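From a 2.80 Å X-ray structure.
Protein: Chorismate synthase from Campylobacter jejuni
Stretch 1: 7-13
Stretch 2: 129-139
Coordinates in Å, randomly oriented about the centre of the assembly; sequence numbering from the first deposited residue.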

ATOM      1  N   ARG A   7       5.520   6.093  -3.741  1.00 51.11           N
ATOM      2  CA  ARG A   7       5.069   7.477  -3.681  1.00 53.28           C
ATOM      3  C   ARG A   7       4.670   8.028  -5.054  1.00 52.75           C
ATOM      4  O   ARG A   7       3.742   8.831  -5.149  1.00 52.08           O
ATOM      5  CB  ARG A   7       6.165   8.351  -3.059  1.00 56.89           C
ATOM      6  CG  ARG A   7       5.735   9.760  -2.684  1.00 61.36           C
ATOM      7  CD  ARG A   7       4.979   9.775  -1.362  1.00 67.15           C
ATOM      8  NE  ARG A   7       4.364  11.070  -1.050  1.00 71.41           N
ATOM      9  CZ  ARG A   7       3.510  11.715  -1.848  1.00 73.47           C
ATOM     10  NH1 ARG A   7       2.992  12.880  -1.483  1.00 74.84           N
ATOM     11  NH2 ARG A   7       3.180  11.204  -3.025  1.00 75.57           N
ATOM     12  N   LEU A   8       5.378   7.609  -6.105  1.00 52.74           N
ATOM     13  CA  LEU A   8       5.101   8.043  -7.484  1.00 52.31           C
ATOM     14  C   LEU A   8       4.378   6.892  -8.202  1.00 53.94           C
ATOM     15  O   LEU A   8       4.968   6.148  -8.984  1.00 56.50           O
ATOM     16  CB  LEU A   8       6.411   8.357  -8.218  1.00 49.37           C
ATOM     17  CG  LEU A   8       6.412   9.432  -9.309  1.00 47.58           C
ATOM     18  CD1 LEU A   8       6.997   8.878 -10.601  1.00 44.73           C
ATOM     19  CD2 LEU A   8       5.014   9.955  -9.524  1.00 45.45           C
ATOM     20  N   LYS A   9       3.087   6.766  -7.922  1.00 54.47           N
ATOM     21  CA  LYS A   9       2.237   5.724  -8.469  1.00 52.08           C
ATOM     22  C   LYS A   9       1.878   5.868  -9.934  1.00 51.65           C
ATOM     23  O   LYS A   9       1.229   6.824 -10.316  1.00 52.92           O
ATOM     24  CB  LYS A   9       0.956   5.663  -7.646  1.00 50.94           C
ATOM     25  CG  LYS A   9       1.206   5.415  -6.181  1.00 49.39           C
ATOM     26  CD  LYS A   9      -0.053   5.018  -5.444  1.00 46.60           C
ATOM     27  CE  LYS A   9       0.299   4.651  -4.025  1.00 43.74           C
ATOM     28  NZ  LYS A   9       1.341   3.600  -4.040  1.00 43.93           N
ATOM     29  N   PHE A  10       2.280   4.898 -10.747  1.00 52.16           N
ATOM     30  CA  PHE A  10       1.970   4.906 -12.172  1.00 52.88           C
ATOM     31  C   PHE A  10       0.816   3.956 -12.430  1.00 54.28           C
ATOM     32  O   PHE A  10       0.837   2.825 -11.960  1.00 56.00           O
ATOM     33  CB  PHE A  10       3.190   4.461 -12.972  1.00 54.55           C
ATOM     34  CG  PHE A  10       2.883   4.070 -14.391  1.00 57.87           C
ATOM     35  CD1 PHE A  10       2.859   2.721 -14.767  1.00 59.13           C
ATOM     36  CD2 PHE A  10       2.637   5.037 -15.358  1.00 56.92           C
ATOM     37  CE1 PHE A  10       2.599   2.340 -16.089  1.00 57.04           C
ATOM     38  CE2 PHE A  10       2.376   4.667 -16.682  1.00 56.92           C
ATOM     39  CZ  PHE A  10       2.359   3.316 -17.046  1.00 57.46           C
ATOM     40  N   THR A  11      -0.187   4.405 -13.174  1.00 55.30           N
ATOM     41  CA  THR A  11      -1.334   3.557 -13.467  1.00 57.72           C
ATOM     42  C   THR A  11      -1.732   3.589 -14.936  1.00 60.79           C
ATOM     43  O   THR A  11      -1.939   4.661 -15.512  1.00 60.56           O
ATOM     44  CB  THR A  11      -2.567   3.967 -12.637  1.00 58.13           C
ATOM     45  OG1 THR A  11      -2.232   3.934 -11.249  1.00 59.60           O
ATOM     46  CG2 THR A  11      -3.734   3.016 -12.890  1.00 55.88           C
ATOM     47  N   SER A  12      -1.847   2.412 -15.547  1.00 63.33           N
ATOM     48  CA  SER A  12      -2.250   2.343 -16.947  1.00 65.69           C
ATOM     49  C   SER A  12      -3.575   1.622 -17.087  1.00 67.46           C
ATOM     50  O   SER A  12      -3.796   0.568 -16.505  1.00 67.97           O
ATOM     51  CB  SER A  12      -1.177   1.653 -17.801  1.00 65.27           C
ATOM     52  OG  SER A  12      -0.824   0.372 -17.305  1.00 65.51           O
ATOM     53  N   PHE A  13      -4.477   2.219 -17.848  1.00 70.59           N
ATOM     54  CA  PHE A  13      -5.772   1.619 -18.058  1.00 72.39           C
ATOM     55  C   PHE A  13      -5.912   1.320 -19.533  1.00 75.44           C
ATOM     56  O   PHE A  13      -5.400   2.044 -20.392  1.00 74.42           O
ATOM     57  CB  PHE A  13      -6.885   2.546 -17.566  1.00 71.18           C
ATOM     58  CG  PHE A  13      -6.825   3.921 -18.138  1.00 69.59           C
ATOM     59  CD1 PHE A  13      -7.646   4.279 -19.203  1.00 70.00           C
ATOM     60  CD2 PHE A  13      -5.944   4.864 -17.616  1.00 68.71           C
ATOM     61  CE1 PHE A  13      -7.589   5.554 -19.748  1.00 70.15           C
ATOM     62  CE2 PHE A  13      -5.876   6.140 -18.152  1.00 69.10           C
ATOM     63  CZ  PHE A  13      -6.701   6.491 -19.220  1.00 69.92           C
ATOM     64  N   VAL A 129       3.015   1.180 -24.577  1.00 70.10           N
ATOM     65  CA  VAL A 129       2.834   2.597 -24.911  1.00 67.83           C
ATOM     66  C   VAL A 129       2.671   3.443 -23.648  1.00 66.62           C
ATOM     67  O   VAL A 129       3.267   4.517 -23.518  1.00 66.63           O
ATOM     68  CB  VAL A 129       1.588   2.811 -25.789  1.00 67.74           C
ATOM     69  CG1 VAL A 129       1.394   4.298 -26.069  1.00 67.37           C
ATOM     70  CG2 VAL A 129       1.733   2.037 -27.082  1.00 68.24           C
ATOM     71  N   ALA A 130       1.849   2.951 -22.727  1.00 63.93           N
ATOM     72  CA  ALA A 130       1.608   3.640 -21.473  1.00 61.14           C
ATOM     73  C   ALA A 130       2.895   3.710 -20.642  1.00 59.18           C
ATOM     74  O   ALA A 130       3.313   4.792 -20.240  1.00 58.43           O
ATOM     75  CB  ALA A 130       0.503   2.928 -20.699  1.00 59.30           C
ATOM     76  N   ARG A 131       3.531   2.565 -20.404  1.00 56.87           N
ATOM     77  CA  ARG A 131       4.753   2.525 -19.612  1.00 54.64           C
ATOM     78  C   ARG A 131       5.733   3.583 -20.093  1.00 54.99           C
ATOM     79  O   ARG A 131       6.408   4.223 -19.290  1.00 54.06           O
ATOM     80  CB  ARG A 131       5.392   1.141 -19.705  1.00 53.67           C
ATOM     81  CG  ARG A 131       4.376  -0.002 -19.697  1.00 54.43           C
ATOM     82  CD  ARG A 131       5.024  -1.373 -19.870  1.00 52.70           C
ATOM     83  NE  ARG A 131       5.736  -1.819 -18.679  1.00 53.55           N
ATOM     84  CZ  ARG A 131       5.377  -2.859 -17.937  1.00 55.22           C
ATOM     85  NH1 ARG A 131       6.091  -3.189 -16.866  1.00 58.24           N
ATOM     86  NH2 ARG A 131       4.311  -3.575 -18.265  1.00 56.14           N
ATOM     87  N   VAL A 132       5.813   3.765 -21.409  1.00 56.47           N
ATOM     88  CA  VAL A 132       6.707   4.769 -21.993  1.00 56.20           C
ATOM     89  C   VAL A 132       6.234   6.196 -21.650  1.00 56.60           C
ATOM     90  O   VAL A 132       7.011   7.001 -21.131  1.00 56.63           O
ATOM     91  CB  VAL A 132       6.797   4.604 -23.530  1.00 55.79           C
ATOM     92  CG1 VAL A 132       7.733   5.653 -24.127  1.00 55.21           C
ATOM     93  CG2 VAL A 132       7.297   3.216 -23.859  1.00 55.47           C
ATOM     94  N   ALA A 133       4.972   6.514 -21.929  1.00 55.32           N
ATOM     95  CA  ALA A 133       4.464   7.842 -21.601  1.00 56.74           C
ATOM     96  C   ALA A 133       4.817   8.172 -20.153  1.00 57.39           C
ATOM     97  O   ALA A 133       5.491   9.168 -19.877  1.00 58.17           O
ATOM     98  CB  ALA A 133       2.960   7.895 -21.789  1.00 56.35           C
ATOM     99  N   GLY A 134       4.358   7.322 -19.236  1.00 57.43           N
ATOM    100  CA  GLY A 134       4.614   7.516 -17.818  1.00 57.01           C
ATOM    101  C   GLY A 134       6.080   7.726 -17.481  1.00 56.91           C
ATOM    102  O   GLY A 134       6.417   8.642 -16.732  1.00 58.17           O
ATOM    103  N   GLY A 135       6.954   6.878 -18.014  1.00 55.35           N
ATOM    104  CA  GLY A 135       8.376   7.035 -17.758  1.00 54.70           C
ATOM    105  C   GLY A 135       8.884   8.395 -18.230  1.00 55.27           C
ATOM    106  O   GLY A 135       9.717   9.027 -17.562  1.00 54.45           O
ATOM    107  N   ALA A 136       8.386   8.844 -19.384  1.00 54.20           N
ATOM    108  CA  ALA A 136       8.757  10.138 -19.960  1.00 53.19           C
ATOM    109  C   ALA A 136       8.552  11.219 -18.915  1.00 54.32           C
ATOM    110  O   ALA A 136       9.469  11.968 -18.570  1.00 53.00           O
ATOM    111  CB  ALA A 136       7.887  10.432 -21.176  1.00 52.00           C
ATOM    112  N   VAL A 137       7.316  11.291 -18.431  1.00 55.19           N
ATOM    113  CA  VAL A 137       6.935  12.243 -17.413  1.00 55.66           C
ATOM    114  C   VAL A 137       7.876  12.157 -16.231  1.00 56.98           C
ATOM    115  O   VAL A 137       8.299  13.176 -15.711  1.00 59.06           O
ATOM    116  CB  VAL A 137       5.517  11.974 -16.907  1.00 54.97           C
ATOM    117  CG1 VAL A 137       5.221  12.842 -15.705  1.00 52.43           C
ATOM    118  CG2 VAL A 137       4.521  12.240 -18.019  1.00 55.95           C
ATOM    119  N   ALA A 138       8.219  10.950 -15.802  1.00 58.06           N
ATOM    120  CA  ALA A 138       9.098  10.839 -14.655  1.00 58.20           C
ATOM    121  C   ALA A 138      10.495  11.343 -14.961  1.00 58.73           C
ATOM    122  O   ALA A 138      11.182  11.827 -14.068  1.00 58.99           O
ATOM    123  CB  ALA A 138       9.148   9.402 -14.159  1.00 58.31           C
ATOM    124  N   ALA A 139      10.926  11.239 -16.215  1.00 59.97           N
ATOM    125  CA  ALA A 139      12.266  11.712 -16.569  1.00 61.16           C
ATOM    126  C   ALA A 139      12.329  13.227 -16.397  1.00 63.64           C
ATOM    127  O   ALA A 139      13.391  13.778 -16.111  1.00 64.64           O
ATOM    128  CB  ALA A 139      12.614  11.331 -17.995  1.00 59.29           C
TER

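Stretch 1 leads from a short loop segment, Arg7 and Leu8, into a strand that runs through Phe13 and lies across a single helix, residues 129-139, with the two axes 8.7 Å apart at closest approach and their N-to-C directions at 148°, so that the elements run roughly antiparallel. No hydrogen bond links them; the interface, 218 Å² summed over both sides, rests on van der Waals packing. Within the helix the amides from Ala133 onward bond to the carbonyl four residues earlier, as in Gly134 N to Ala130 O at 2.9 Å.

Arg7 does not reach the helix. Leu8 makes the first contact, directing its side chain toward the helix so that CD1 lies 4.2 Å from Ala138 CB, a loose apolar pairing. Lys9 takes no part, and the alternation of the chain next brings Phe10 to the helix. This residue contributes the largest buried area of the contact. With chi1 in the t rotamer, its ring reaches the helix backbone obliquely: CZ lies 3.6 Å from both Ala130 O and Arg131 CA, while CE2 sits 3.8 Å from Gly134 CA. CZ also meets the methyl of Ala130, 4.1 Å from its CB. Gly134 is what admits the ring at this point, since an ideal CB there would lie 2.4 Å from Phe10 CE2, a clash. The CA atoms of Phe10 and Gly134 are 6.8 Å apart.

Thr11 points away, its OG1 hydrogen-bonded elsewhere in the structure. Ser12 turns back toward the helix, where the backbones draw closer still, with 6.1 Å between its CA and that of Ala130. The small side chains suit this spacing: Ser12 CB packs 3.6 Å from Ala130 CB, and the hydroxyl finds its hydrogen bond elsewhere. Phe13 again points its CA-to-CB bond away and makes no contact with the helix.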